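Local atomic coordinates of uracil-dna glycosylase (Deinococcus radiodurans, PDB entry 4UQM), a protein that is an alpha/beta protein of the uracil-DNA glycosylase superfamily, built around a four-stranded parallel sheet and seen here with bound DNA. Residues Pro17-Asn22 with Asp26-Leu31; Pro61-Ala66 with Val144-Ala149; Glu74-Ile79 with Glu226-Ala231; Asn110-Leu115 with Trp238-Thr243; Ala166-Val171 with Lys192-Lys197. The protein carries 1 engineered substitution. All blocks are in the same frame, centred on the assembly; numbering follows the deposited sequence.

Interaction 1: Pro17-Asn22 with Asp26-Leu31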
# COMPACT_ATOMS: atom_id res chain seq x y z
N PRO A 17 -7.05 23.26 -7.39
CA PRO A 17 -6.74 21.89 -6.97
C PRO A 17 -6.00 21.11 -8.07
O PRO A 17 -6.15 21.37 -9.26
CB PRO A 17 -8.13 21.28 -6.65
CG PRO A 17 -9.08 22.43 -6.66
CD PRO A 17 -8.50 23.44 -7.58
N ILE A 18 -5.12 20.21 -7.63
CA ILE A 18 -4.32 19.35 -8.50
C ILE A 18 -4.89 17.95 -8.31
O ILE A 18 -4.48 17.20 -7.39
CB ILE A 18 -2.83 19.42 -8.14
CG1 ILE A 18 -2.29 20.85 -8.00
CG2 ILE A 18 -2.01 18.71 -9.20
CD1 ILE A 18 -1.07 20.91 -7.07
N ILE A 19 -5.86 17.61 -9.13
CA ILE A 19 -6.63 16.38 -8.92
C ILE A 19 -6.17 15.30 -9.90
O ILE A 19 -6.19 15.53 -11.13
CB ILE A 19 -8.12 16.62 -9.09
CG1 ILE A 19 -8.61 17.69 -8.11
CG2 ILE A 19 -8.87 15.30 -8.94
CD1 ILE A 19 -9.94 18.32 -8.48
N PRO A 20 -5.72 14.15 -9.39
CA PRO A 20 -5.36 13.07 -10.32
C PRO A 20 -6.52 12.58 -11.13
O PRO A 20 -7.69 12.57 -10.65
CB PRO A 20 -4.87 11.93 -9.40
CG PRO A 20 -4.61 12.58 -8.09
CD PRO A 20 -5.57 13.73 -7.99
N ALA A 21 -6.21 12.20 -12.37
CA ALA A 21 -7.28 11.75 -13.28
C ALA A 21 -7.75 10.36 -12.94
O ALA A 21 -6.97 9.52 -12.47
CB ALA A 21 -6.76 11.76 -14.70
N ASN A 22 -9.02 10.08 -13.27
CA ASN A 22 -9.55 8.74 -13.30
C ASN A 22 -9.42 8.01 -11.94
O ASN A 22 -8.97 6.85 -11.89
CB ASN A 22 -8.88 7.90 -14.41
CG ASN A 22 -9.57 6.54 -14.64
OD1 ASN A 22 -10.76 6.41 -14.43
ND2 ASN A 22 -8.81 5.53 -15.03
N ASP A 26 -15.66 7.91 -5.09
CA ASP A 26 -15.62 7.92 -3.63
C ASP A 26 -14.30 8.45 -3.10
O ASP A 26 -14.30 9.24 -2.15
CB ASP A 26 -16.05 6.58 -3.00
CG ASP A 26 -15.28 5.37 -3.48
OD1 ASP A 26 -14.17 5.44 -4.07
OD2 ASP A 26 -15.83 4.27 -3.17
N TRP A 27 -13.20 8.06 -3.72
CA TRP A 27 -11.90 8.62 -3.36
C TRP A 27 -11.84 10.11 -3.69
O TRP A 27 -11.33 10.92 -2.89
CB TRP A 27 -10.75 7.92 -4.05
CG TRP A 27 -10.35 6.59 -3.52
CD1 TRP A 27 -10.24 5.42 -4.24
CD2 TRP A 27 -9.93 6.27 -2.17
NE1 TRP A 27 -9.79 4.39 -3.41
CE2 TRP A 27 -9.62 4.89 -2.14
CE3 TRP A 27 -9.80 7.01 -0.99
CZ2 TRP A 27 -9.16 4.25 -0.98
CZ3 TRP A 27 -9.33 6.40 0.13
CH2 TRP A 27 -9.04 5.01 0.15
N GLN A 28 -12.36 10.51 -4.86
CA GLN A 28 -12.30 11.92 -5.23
C GLN A 28 -13.03 12.78 -4.20
O GLN A 28 -12.53 13.83 -3.79
CB GLN A 28 -12.90 12.16 -6.61
CG GLN A 28 -12.20 11.63 -7.86
CD GLN A 28 -10.82 12.24 -8.24
OE1 GLN A 28 -10.12 12.85 -7.40
NE2 GLN A 28 -10.41 12.06 -9.54
N GLU A 29 -14.19 12.33 -3.76
CA GLU A 29 -14.95 13.06 -2.75
C GLU A 29 -14.27 13.12 -1.40
O GLU A 29 -14.21 14.17 -0.77
CB GLU A 29 -16.38 12.51 -2.63
CG GLU A 29 -17.19 12.74 -3.88
CD GLU A 29 -18.60 12.20 -3.82
OE1 GLU A 29 -19.09 11.90 -2.71
OE2 GLU A 29 -19.23 12.11 -4.91
N ALA A 30 -13.73 11.99 -0.97
CA ALA A 30 -13.04 11.93 0.34
C ALA A 30 -11.78 12.75 0.36
O ALA A 30 -11.46 13.39 1.36
CB ALA A 30 -12.76 10.50 0.73
N LEU A 31 -11.05 12.77 -0.76
CA LEU A 31 -9.72 13.37 -0.77
C LEU A 31 -9.66 14.76 -1.40
O LEU A 31 -8.61 15.38 -1.37
CB LEU A 31 -8.74 12.42 -1.48
CG LEU A 31 -8.63 11.03 -0.85
CD1 LEU A 31 -7.84 10.10 -1.74
CD2 LEU A 31 -8.05 11.13 0.57
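Gln-28 reaches from helix 25-35 to the chain that leads into it and meets Ile-19 and Pro-20 with its terminal amide. A helix side chain thus hydrogen-bonds to a carbonyl of the extended N-terminal segment, which has no helix or strand of its own, runs past the helix it precedes and is gripped there by Gln-28. At their closest the backbones stay well apart, with 8.1 Å between Ile-19 CA and Gln-28 CA, so the gap is bridged by side chains. Gln-28 sets off beside its own backbone N and then bends at its second torsion (chi2 -67°), which swings the amide over to the arm. At the protein surface, NE2 of Gln-28 donates to the carbonyl oxygen of Pro-20 at 3.0 Å. That bond is close to straight, 163° at the hydrogen, and the acceptor lies near the plane of the glutamine amide, which favours one rotation of the group. Ile-19 points toward the helix and crosses the glutamine obliquely; its side chain also packs on Leu-32 and Phe-35, one and two turns beyond Gln-28. The arm is tied further by a backbone bond between Ile-18 and Phe-35 and by Arg-68, which bonds to the carbonyl of Ala-21. The methyl CG2 of Ile-19 spans both ends of the amide, 3.6 Å from NE2 of Gln-28 and 3.2 Å from its OE1.

Interaction 2: Pro61-Ala66 with Val144-Ala149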
# COMPACT_ATOMS: atom_id res chain seq x y z
N PRO A 61 2.31 8.70 -13.95
CA PRO A 61 0.95 8.19 -14.19
C PRO A 61 0.51 7.09 -13.25
O PRO A 61 -0.67 6.76 -13.24
CB PRO A 61 1.03 7.69 -15.64
CG PRO A 61 2.13 8.56 -16.26
CD PRO A 61 3.14 8.59 -15.18
N ASP A 62 1.46 6.47 -12.53
CA ASP A 62 1.16 5.31 -11.72
C ASP A 62 1.07 5.63 -10.22
O ASP A 62 0.67 4.77 -9.42
CB ASP A 62 2.25 4.25 -11.90
CG ASP A 62 2.33 3.74 -13.27
OD1 ASP A 62 1.32 3.71 -13.96
OD2 ASP A 62 3.44 3.37 -13.71
N VAL A 63 1.43 6.85 -9.81
CA VAL A 63 1.56 7.14 -8.39
C VAL A 63 0.32 6.81 -7.60
O VAL A 63 0.42 6.31 -6.46
CB VAL A 63 1.99 8.62 -8.18
CG1 VAL A 63 1.83 9.10 -6.74
CG2 VAL A 63 3.42 8.82 -8.62
N PHE A 64 -0.86 7.10 -8.15
CA PHE A 64 -2.11 6.94 -7.41
C PHE A 64 -2.84 5.65 -7.80
O PHE A 64 -4.05 5.49 -7.49
CB PHE A 64 -3.00 8.17 -7.64
CG PHE A 64 -2.44 9.42 -7.01
CD1 PHE A 64 -2.57 9.65 -5.64
CD2 PHE A 64 -1.78 10.38 -7.77
CE1 PHE A 64 -2.02 10.80 -5.05
CE2 PHE A 64 -1.24 11.51 -7.17
CZ PHE A 64 -1.37 11.70 -5.82
N ASN A 65 -2.15 4.69 -8.43
CA ASN A 65 -2.82 3.47 -8.87
C ASN A 65 -3.49 2.65 -7.79
O ASN A 65 -4.46 1.99 -8.09
CB ASN A 65 -1.91 2.56 -9.70
CG ASN A 65 -1.75 3.07 -11.13
OD1 ASN A 65 -2.38 4.04 -11.55
ND2 ASN A 65 -0.85 2.46 -11.86
N ALA A 66 -2.98 2.64 -6.57
CA ALA A 66 -3.67 1.86 -5.53
C ALA A 66 -5.11 2.32 -5.37
O ALA A 66 -6.01 1.51 -5.14
CB ALA A 66 -2.94 1.95 -4.20
N VAL A 144 4.65 6.74 1.94
CA VAL A 144 5.20 7.75 1.03
C VAL A 144 5.04 7.16 -0.35
O VAL A 144 5.31 5.96 -0.55
CB VAL A 144 6.70 8.02 1.41
CG1 VAL A 144 7.51 8.66 0.30
CG2 VAL A 144 6.75 8.80 2.73
N LEU A 145 4.59 7.97 -1.34
CA LEU A 145 4.18 7.42 -2.63
C LEU A 145 5.11 7.64 -3.79
O LEU A 145 4.84 7.20 -4.94
CB LEU A 145 2.77 7.93 -2.96
CG LEU A 145 1.66 7.46 -1.99
CD1 LEU A 145 0.34 7.95 -2.54
CD2 LEU A 145 1.57 5.93 -1.89
N THR A 146 6.28 8.25 -3.51
CA THR A 146 7.35 8.35 -4.52
C THR A 146 8.70 8.16 -3.83
O THR A 146 8.79 8.22 -2.59
CB THR A 146 7.33 9.74 -5.20
OG1 THR A 146 7.40 10.78 -4.22
CG2 THR A 146 6.10 9.94 -6.09
N VAL A 147 9.73 7.92 -4.62
CA VAL A 147 11.09 7.74 -4.12
C VAL A 147 12.08 8.07 -5.20
O VAL A 147 11.82 7.90 -6.39
CB VAL A 147 11.28 6.29 -3.64
CG1 VAL A 147 11.14 5.28 -4.78
CG2 VAL A 147 12.60 6.10 -2.91
N ARG A 148 13.21 8.63 -4.81
CA ARG A 148 14.33 8.84 -5.74
C ARG A 148 15.05 7.51 -5.99
O ARG A 148 15.25 6.70 -5.05
CB ARG A 148 15.29 9.88 -5.15
CG ARG A 148 16.27 10.49 -6.10
CD ARG A 148 17.15 11.47 -5.33
NE ARG A 148 16.48 12.54 -4.53
CZ ARG A 148 17.07 13.29 -3.61
NH1 ARG A 148 18.35 13.15 -3.31
NH2 ARG A 148 16.40 14.20 -2.97
N ALA A 149 15.43 7.27 -7.24
CA ALA A 149 16.15 6.07 -7.58
C ALA A 149 17.30 5.78 -6.66
O ALA A 149 18.05 6.67 -6.30
CB ALA A 149 16.64 6.14 -9.03
O HOH W 1 2.99 5.24 -5.58
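Val-63 and Leu-145 bring the two backbones nearest, 6.3 Å between their CA atoms. Val-63 lies inside a type I beta turn, closed by the bond from Asn-65 N to Asp-62 O at 3.0 Å, and Phe-64 then takes the N-cap position of helix 65-69. The other segment is a loop as far as Thr-146 and becomes strand at Val-147. A water joins the two main chains: it donates to the carbonyl oxygen of Val-63 at 2.9 Å and to that of Leu-145 at 2.8 Å, so both carbonyls gain a partner where no direct bond links the segments. Beside the water the packing is apolar. Val-63 holds CG1 anti to its backbone N (chi1 166°), which sends that methyl to Leu-145 CB at 4.1 Å and leaves CG2 to meet Thr-146 CG2 at 3.9 Å. The same CG1 also lies over one face of the Phe-64 ring, toward its rim, while CD1 of Leu-145 comes to CE1 of Phe-64 at a looser 4.5 Å. Thr-146 thus gives its methyl to the valine; its OG1 pairs with His-155 and Trp-160. Around this buried spot, Trp-160 of helix 160-172 touches both Val-63 and Leu-145, Arg-51 of helix 38-53 borders Val-63 and Thr-146, and strand 147-148, which follows Thr-146, pairs antiparallel with strand 56-57.

Interaction 3: Glu74-Ile79 with Glu226-Ala231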
# COMPACT_ATOMS: atom_id res chain seq x y z
N GLU A 74 -14.74 -0.38 -1.51
CA GLU A 74 -14.36 -1.78 -1.61
C GLU A 74 -13.26 -2.17 -0.65
O GLU A 74 -12.98 -3.35 -0.53
CB GLU A 74 -13.89 -2.08 -3.04
CG GLU A 74 -15.02 -1.88 -4.04
CD GLU A 74 -14.73 -2.30 -5.47
OE1 GLU A 74 -13.80 -3.06 -5.72
OE2 GLU A 74 -15.49 -1.87 -6.37
N VAL A 75 -12.66 -1.23 0.07
CA VAL A 75 -11.52 -1.58 0.92
C VAL A 75 -11.97 -2.47 2.09
O VAL A 75 -12.83 -2.09 2.85
CB VAL A 75 -10.83 -0.31 1.48
CG1 VAL A 75 -9.67 -0.67 2.39
CG2 VAL A 75 -10.33 0.58 0.36
N LYS A 76 -11.36 -3.64 2.20
CA LYS A 76 -11.48 -4.43 3.37
C LYS A 76 -10.17 -4.70 4.10
O LYS A 76 -10.21 -5.00 5.31
CB LYS A 76 -12.26 -5.70 3.10
CG LYS A 76 -11.66 -6.68 2.21
CD LYS A 76 -12.71 -7.81 1.99
CE LYS A 76 -12.13 -9.08 1.44
NZ LYS A 76 -13.29 -9.98 1.24
N VAL A 77 -9.06 -4.57 3.38
CA VAL A 77 -7.72 -4.70 3.99
C VAL A 77 -6.88 -3.58 3.45
O VAL A 77 -6.95 -3.27 2.24
CB VAL A 77 -7.06 -6.05 3.63
CG1 VAL A 77 -5.64 -6.14 4.22
CG2 VAL A 77 -7.92 -7.23 4.08
N LEU A 78 -6.17 -2.88 4.33
CA LEU A 78 -5.27 -1.84 3.90
C LEU A 78 -3.87 -2.27 4.31
O LEU A 78 -3.60 -2.39 5.46
CB LEU A 78 -5.66 -0.48 4.51
CG LEU A 78 -4.90 0.74 3.99
CD1 LEU A 78 -5.66 2.01 4.29
CD2 LEU A 78 -3.48 0.83 4.59
N ILE A 79 -3.03 -2.55 3.32
CA ILE A 79 -1.63 -2.87 3.52
C ILE A 79 -0.84 -1.58 3.38
O ILE A 79 -0.98 -0.89 2.38
CB ILE A 79 -1.09 -3.97 2.56
CG1 ILE A 79 -1.72 -5.29 2.97
CG2 ILE A 79 0.43 -4.06 2.51
CD1 ILE A 79 -1.39 -6.45 2.08
N GLU A 226 -9.04 -14.20 9.72
CA GLU A 226 -9.84 -14.52 10.89
C GLU A 226 -10.66 -13.29 11.34
O GLU A 226 -11.85 -13.41 11.62
CB GLU A 226 -8.93 -15.05 11.99
CG GLU A 226 -9.65 -15.38 13.30
CD GLU A 226 -8.74 -16.01 14.35
OE1 GLU A 226 -7.51 -16.18 14.06
OE2 GLU A 226 -9.24 -16.34 15.46
N ALA A 227 -10.03 -12.12 11.34
CA ALA A 227 -10.75 -10.89 11.68
C ALA A 227 -11.89 -10.60 10.70
O ALA A 227 -12.99 -10.17 11.09
CB ALA A 227 -9.79 -9.70 11.75
N LEU A 228 -11.62 -10.73 9.39
CA LEU A 228 -12.68 -10.50 8.40
C LEU A 228 -13.84 -11.45 8.64
O LEU A 228 -15.00 -11.04 8.66
CB LEU A 228 -12.16 -10.64 6.99
CG LEU A 228 -11.17 -9.53 6.57
CD1 LEU A 228 -10.44 -9.88 5.28
CD2 LEU A 228 -11.90 -8.20 6.47
N GLU A 229 -13.51 -12.73 8.84
CA GLU A 229 -14.56 -13.73 8.99
C GLU A 229 -15.40 -13.48 10.22
O GLU A 229 -16.63 -13.60 10.16
CB GLU A 229 -13.92 -15.09 9.06
CG GLU A 229 -13.44 -15.55 7.71
CD GLU A 229 -12.42 -16.69 7.80
OE1 GLU A 229 -12.21 -17.22 8.88
OE2 GLU A 229 -11.73 -16.99 6.81
N LYS A 230 -14.77 -13.08 11.32
CA LYS A 230 -15.53 -12.80 12.55
C LYS A 230 -16.48 -11.61 12.42
O LYS A 230 -17.48 -11.54 13.13
CB LYS A 230 -14.60 -12.60 13.75
CG LYS A 230 -13.72 -13.80 14.08
CD LYS A 230 -14.42 -14.99 14.69
CE LYS A 230 -13.46 -16.17 14.80
NZ LYS A 230 -12.26 -15.83 15.65
N ALA A 231 -16.17 -10.69 11.48
CA ALA A 231 -17.05 -9.56 11.16
C ALA A 231 -18.07 -9.82 10.03
O ALA A 231 -18.78 -8.92 9.61
CB ALA A 231 -16.20 -8.32 10.84
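Leu-228 carries the contact from the helix side, spreading its two methyls over the start of a strand. CD1 meets CG2 of Val-77 at 3.8 Å, the two side chains lying about at right angles. CD2 settles by the backbone instead, 3.8 Å from the carbonyl oxygen of Lys-76, and also comes within 4.2 Å of Lys-76 CB. On Val-77, CG2 lies beside the backbone N, with CG1 anti to it (chi1 177°), and so faces the leucine. The aliphatic part of Lys-76 runs alongside Leu-228, while its NZ is bonded to the carbonyl of Gly-234. In the next shell, Val-77 packs on Ile-181 of the adjoining strand and on Val-236. Strand 77-81 lies inside the parallel sheet, between strands 138-142 and 179-183, and its backbone bonds hold Val-77 in place. Its neighbour Leu-78 packs instead on helix 160-172, so the two helices cover different faces of the sheet, as in an alpha/beta/alpha sandwich. On helix 220-230, Lys-230 and Glu-226, one turn apart, form a salt bridge of 3.1 Å between NZ and OE2, using the anti lone pair of the carboxylate. Across the contact itself the chemistry is dispersive: methyl against methyl, and methyl against carbonyl, which holds the helix to the sheet by fit of shape and burial of apolar surface more than by directed bonds.

Interaction 4: Asn110-Leu115 with Trp238-Thr243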
# COMPACT_ATOMS: atom_id res chain seq x y z
N ASN A 110 9.95 -12.40 0.47
CA ASN A 110 9.71 -12.65 1.89
C ASN A 110 8.22 -12.70 2.21
O ASN A 110 7.81 -13.54 3.01
CB ASN A 110 10.42 -11.60 2.73
CG ASN A 110 11.91 -11.85 2.81
OD1 ASN A 110 12.39 -12.94 2.50
ND2 ASN A 110 12.65 -10.87 3.31
N ILE A 111 7.41 -11.83 1.61
CA ILE A 111 5.98 -11.94 1.71
C ILE A 111 5.52 -13.36 1.31
O ILE A 111 4.66 -13.98 1.98
CB ILE A 111 5.27 -10.83 0.90
CG1 ILE A 111 5.38 -9.48 1.62
CG2 ILE A 111 3.80 -11.14 0.63
CD1 ILE A 111 5.14 -8.32 0.68
N TYR A 112 6.00 -13.82 0.17
CA TYR A 112 5.67 -15.19 -0.31
C TYR A 112 6.11 -16.28 0.68
O TYR A 112 5.37 -17.26 0.90
CB TYR A 112 6.27 -15.46 -1.68
CG TYR A 112 5.63 -14.76 -2.88
CD1 TYR A 112 4.45 -14.00 -2.76
CD2 TYR A 112 6.24 -14.81 -4.13
CE1 TYR A 112 3.89 -13.39 -3.83
CE2 TYR A 112 5.68 -14.18 -5.24
CZ TYR A 112 4.49 -13.47 -5.10
OH TYR A 112 3.95 -12.86 -6.19
N LYS A 113 7.27 -16.12 1.32
CA LYS A 113 7.76 -17.10 2.32
C LYS A 113 6.81 -17.15 3.49
O LYS A 113 6.44 -18.23 3.98
CB LYS A 113 9.20 -16.78 2.81
CG LYS A 113 10.30 -17.07 1.81
CD LYS A 113 11.69 -16.66 2.32
CE LYS A 113 12.49 -15.91 1.29
NZ LYS A 113 13.82 -15.45 1.77
N GLU A 114 6.39 -15.98 3.97
CA GLU A 114 5.51 -15.91 5.09
C GLU A 114 4.10 -16.48 4.74
O GLU A 114 3.50 -17.24 5.54
CB GLU A 114 5.43 -14.47 5.61
CG GLU A 114 4.52 -14.31 6.82
CD GLU A 114 5.01 -14.96 8.08
OE1 GLU A 114 6.21 -15.28 8.18
OE2 GLU A 114 4.17 -15.11 9.02
N LEU A 115 3.58 -16.14 3.57
CA LEU A 115 2.31 -16.73 3.06
C LEU A 115 2.36 -18.24 2.97
O LEU A 115 1.41 -18.91 3.35
CB LEU A 115 1.99 -16.14 1.69
CG LEU A 115 1.21 -14.84 1.69
CD1 LEU A 115 1.24 -14.18 0.33
CD2 LEU A 115 -0.26 -15.08 2.12
N TRP A 238 -5.64 -15.21 -0.79
CA TRP A 238 -4.27 -14.79 -0.94
C TRP A 238 -3.55 -15.48 -2.11
O TRP A 238 -2.58 -14.94 -2.65
CB TRP A 238 -3.47 -14.98 0.38
CG TRP A 238 -3.97 -14.13 1.52
CD1 TRP A 238 -4.66 -14.56 2.63
CD2 TRP A 238 -3.81 -12.71 1.68
NE1 TRP A 238 -4.94 -13.48 3.45
CE2 TRP A 238 -4.41 -12.34 2.90
CE3 TRP A 238 -3.17 -11.73 0.91
CZ2 TRP A 238 -4.45 -11.01 3.34
CZ3 TRP A 238 -3.20 -10.42 1.37
CH2 TRP A 238 -3.83 -10.08 2.56
N GLN A 239 -3.99 -16.67 -2.51
CA GLN A 239 -3.38 -17.32 -3.67
C GLN A 239 -3.46 -16.46 -4.90
O GLN A 239 -4.50 -15.90 -5.17
CB GLN A 239 -4.06 -18.66 -3.95
CG GLN A 239 -3.39 -19.46 -5.08
CD GLN A 239 -1.94 -19.78 -4.73
OE1 GLN A 239 -1.68 -20.50 -3.75
NE2 GLN A 239 -1.00 -19.26 -5.49
N LEU A 240 -2.32 -16.31 -5.58
CA LEU A 240 -2.18 -15.60 -6.83
C LEU A 240 -2.25 -16.56 -7.99
O LEU A 240 -1.91 -17.74 -7.81
CB LEU A 240 -0.86 -14.87 -6.84
CG LEU A 240 -0.75 -13.78 -5.79
CD1 LEU A 240 0.71 -13.51 -5.50
CD2 LEU A 240 -1.49 -12.49 -6.18
N PRO A 241 -2.65 -16.09 -9.18
CA PRO A 241 -2.59 -16.96 -10.36
C PRO A 241 -1.20 -17.46 -10.66
O PRO A 241 -0.23 -16.72 -10.45
CB PRO A 241 -3.13 -16.10 -11.49
CG PRO A 241 -3.38 -14.79 -10.96
CD PRO A 241 -3.05 -14.72 -9.51
N ALA A 242 -1.07 -18.68 -11.19
CA ALA A 242 0.25 -19.15 -11.56
C ALA A 242 0.92 -18.31 -12.66
O ALA A 242 2.11 -18.10 -12.63
CB ALA A 242 0.20 -20.62 -11.98
N THR A 243 0.12 -17.84 -13.60
CA THR A 243 0.60 -16.97 -14.66
C THR A 243 -0.35 -15.79 -14.83
O THR A 243 -1.57 -15.87 -14.52
CB THR A 243 0.70 -17.73 -16.02
OG1 THR A 243 -0.60 -18.08 -16.48
CG2 THR A 243 1.51 -19.02 -15.91
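Tyr-112 and Trp-238 are the flat groups here, and each meets a leucine of the opposite segment obliquely. On the tyrosine, Leu-240 CD1 settles by the hydroxyl end, 3.6 Å from Tyr-112 CE1 and 3.4 Å from Tyr-112 OH, with the side chains about at right angles. The hydroxyl finds its polar partner in the carbonyl of His-127. On the indole, Leu-115 CD2 sits where the ring joins its stem, 3.7 Å from Trp-238 CB and 3.9 Å from Trp-238 CG; Phe-221 adds an edge-to-face pairing with the same ring. In the fold, this is the C-terminal tail, which has no regular structure, laid across helix 106-118 of the alpha/beta fold. Tyr-112 and Leu-115, three residues apart, present neighbouring side chains to it. Polar bonds also hold the tail. Within it, Gln-239 curls forward so that NE2 donates to the carbonyl oxygen of Leu-240 at 2.9 Å, nearly straight at 173° and on a lone pair in the carbonyl plane; from helix 131-134, Trp-133 bonds to the carbonyl of Trp-238. Further round the helix, Lys-113 NZ donates to Asn-110 OD1 at 3.0 Å, and the lysine side chain packs on a sugar of the bound DNA.

Interaction 5: Ala166-Val171 with Lys192-Lys197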
# COMPACT_ATOMS: atom_id res chain seq x y z
N ALA A 166 -4.65 11.19 5.41
CA ALA A 166 -6.01 11.42 4.94
C ALA A 166 -6.63 10.17 4.34
O ALA A 166 -7.83 9.89 4.55
CB ALA A 166 -6.06 12.60 3.96
N VAL A 167 -5.83 9.37 3.65
CA VAL A 167 -6.33 8.10 3.10
C VAL A 167 -6.71 7.14 4.23
O VAL A 167 -7.82 6.60 4.25
CB VAL A 167 -5.31 7.46 2.16
CG1 VAL A 167 -5.74 6.05 1.73
CG2 VAL A 167 -5.04 8.32 0.92
N ILE A 168 -5.83 7.00 5.21
CA ILE A 168 -6.08 6.19 6.43
C ILE A 168 -7.34 6.67 7.12
O ILE A 168 -8.20 5.87 7.48
CB ILE A 168 -4.91 6.32 7.43
CG1 ILE A 168 -3.66 5.57 6.94
CG2 ILE A 168 -5.32 5.87 8.85
CD1 ILE A 168 -3.75 4.07 7.09
N LYS A 169 -7.47 7.99 7.32
CA LYS A 169 -8.64 8.54 7.96
C LYS A 169 -9.93 8.24 7.20
O LYS A 169 -10.95 7.95 7.83
CB LYS A 169 -8.50 10.06 8.20
CG LYS A 169 -7.49 10.35 9.34
CD LYS A 169 -7.32 11.84 9.54
CE LYS A 169 -5.97 12.25 10.16
NZ LYS A 169 -5.70 13.71 10.14
N ALA A 170 -9.90 8.29 5.86
CA ALA A 170 -11.11 8.02 5.07
C ALA A 170 -11.55 6.55 5.22
O ALA A 170 -12.76 6.24 5.34
CB ALA A 170 -10.87 8.31 3.62
N VAL A 171 -10.58 5.64 5.21
CA VAL A 171 -10.87 4.22 5.44
C VAL A 171 -11.34 4.00 6.87
O VAL A 171 -12.29 3.27 7.09
CB VAL A 171 -9.63 3.38 5.11
CG1 VAL A 171 -9.88 1.93 5.38
CG2 VAL A 171 -9.25 3.56 3.62
N LYS A 192 -2.15 5.42 15.54
CA LYS A 192 -3.03 6.28 16.32
C LYS A 192 -4.28 6.81 15.61
O LYS A 192 -5.25 7.20 16.27
CB LYS A 192 -2.24 7.47 16.92
CG LYS A 192 -1.72 8.47 15.90
CD LYS A 192 -1.23 9.77 16.55
CE LYS A 192 -2.36 10.80 16.57
NZ LYS A 192 -2.08 12.06 17.30
N LEU A 193 -4.24 6.81 14.27
CA LEU A 193 -5.38 7.29 13.49
C LEU A 193 -6.47 6.23 13.38
O LEU A 193 -7.58 6.56 12.93
CB LEU A 193 -4.91 7.63 12.06
CG LEU A 193 -3.85 8.73 11.99
CD1 LEU A 193 -3.43 8.93 10.54
CD2 LEU A 193 -4.28 10.00 12.67
N ILE A 194 -6.14 4.96 13.66
CA ILE A 194 -7.08 3.86 13.48
C ILE A 194 -7.90 3.65 14.78
O ILE A 194 -7.57 2.89 15.67
CB ILE A 194 -6.39 2.60 12.97
CG1 ILE A 194 -5.63 2.93 11.66
CG2 ILE A 194 -7.44 1.53 12.70
CD1 ILE A 194 -4.46 2.05 11.42
N THR A 195 -8.96 4.42 14.90
CA THR A 195 -9.80 4.45 16.09
C THR A 195 -11.14 3.78 15.91
O THR A 195 -11.88 3.59 16.89
CB THR A 195 -10.12 5.92 16.42
OG1 THR A 195 -10.75 6.51 15.27
CG2 THR A 195 -8.87 6.68 16.74
N GLY A 196 -11.50 3.41 14.69
CA GLY A 196 -12.84 2.84 14.47
C GLY A 196 -13.06 1.57 15.28
O GLY A 196 -12.19 0.68 15.27
N LYS A 197 -14.22 1.48 15.97
CA LYS A 197 -14.46 0.37 16.90
C LYS A 197 -14.43 -1.01 16.21
O LYS A 197 -14.09 -2.02 16.84
CB LYS A 197 -15.79 0.52 17.66
CG LYS A 197 -17.09 0.49 16.84
CD LYS A 197 -18.35 0.63 17.72
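Lys-169 and Leu-193 pack between helix 160-172 and the loop that leads to strand 200-204, using the hydrocarbon part of a charged residue: the lysine runs extended beyond CG and lays its CE 3.8 Å from Leu-193 CD2. Purely apolar packing comes from Ile-168, which has two modelled conformers, so its distances hold for one of them and are less certain. In that one the methyl CG2 comes to Leu-193 CB at 3.7 Å, the side chains crossing about at right angles, and to Ile-194 CG1 at 4.1 Å, so it touches two consecutive loop residues. Polar bonds hold the loop just beyond, where the side chain of Asn-172, at the end of the helix, pairs with Gly-196 N and Thr-195 OG1. Inward, Ile-168 and Ile-194 both rest on Phe-180 of the parallel sheet. The loop is thus held by apolar packing on its inner side together with the Asn-172 hydrogen bonds, the lysine's aliphatic stem covering the leucine at the exposed margin.

The five contacts follow the layers of one alpha/beta domain. Interactions 1 and 5 join where helix 25-35 lies on helix 160-172, with Trp-27 CH2 3.8 Å from both Val-171 CG2 and Val-167 CG1. Interaction 5 meets interaction 3 on one face of the sheet, Leu-78 CD1 lying 4.0 Å from Val-171 CG2. Interaction 2 touches interaction 1 at Pro-20 CG and Phe-64 CD2, 3.6 Å apart. Interaction 4 stands about 32 Å from interaction 1, centre to centre, across the middle of the chain. Measured by nearest atoms, the bound DNA lies about 4 Å from interaction 4, about 7 Å from interaction 2 and about 23 Å from interaction 1.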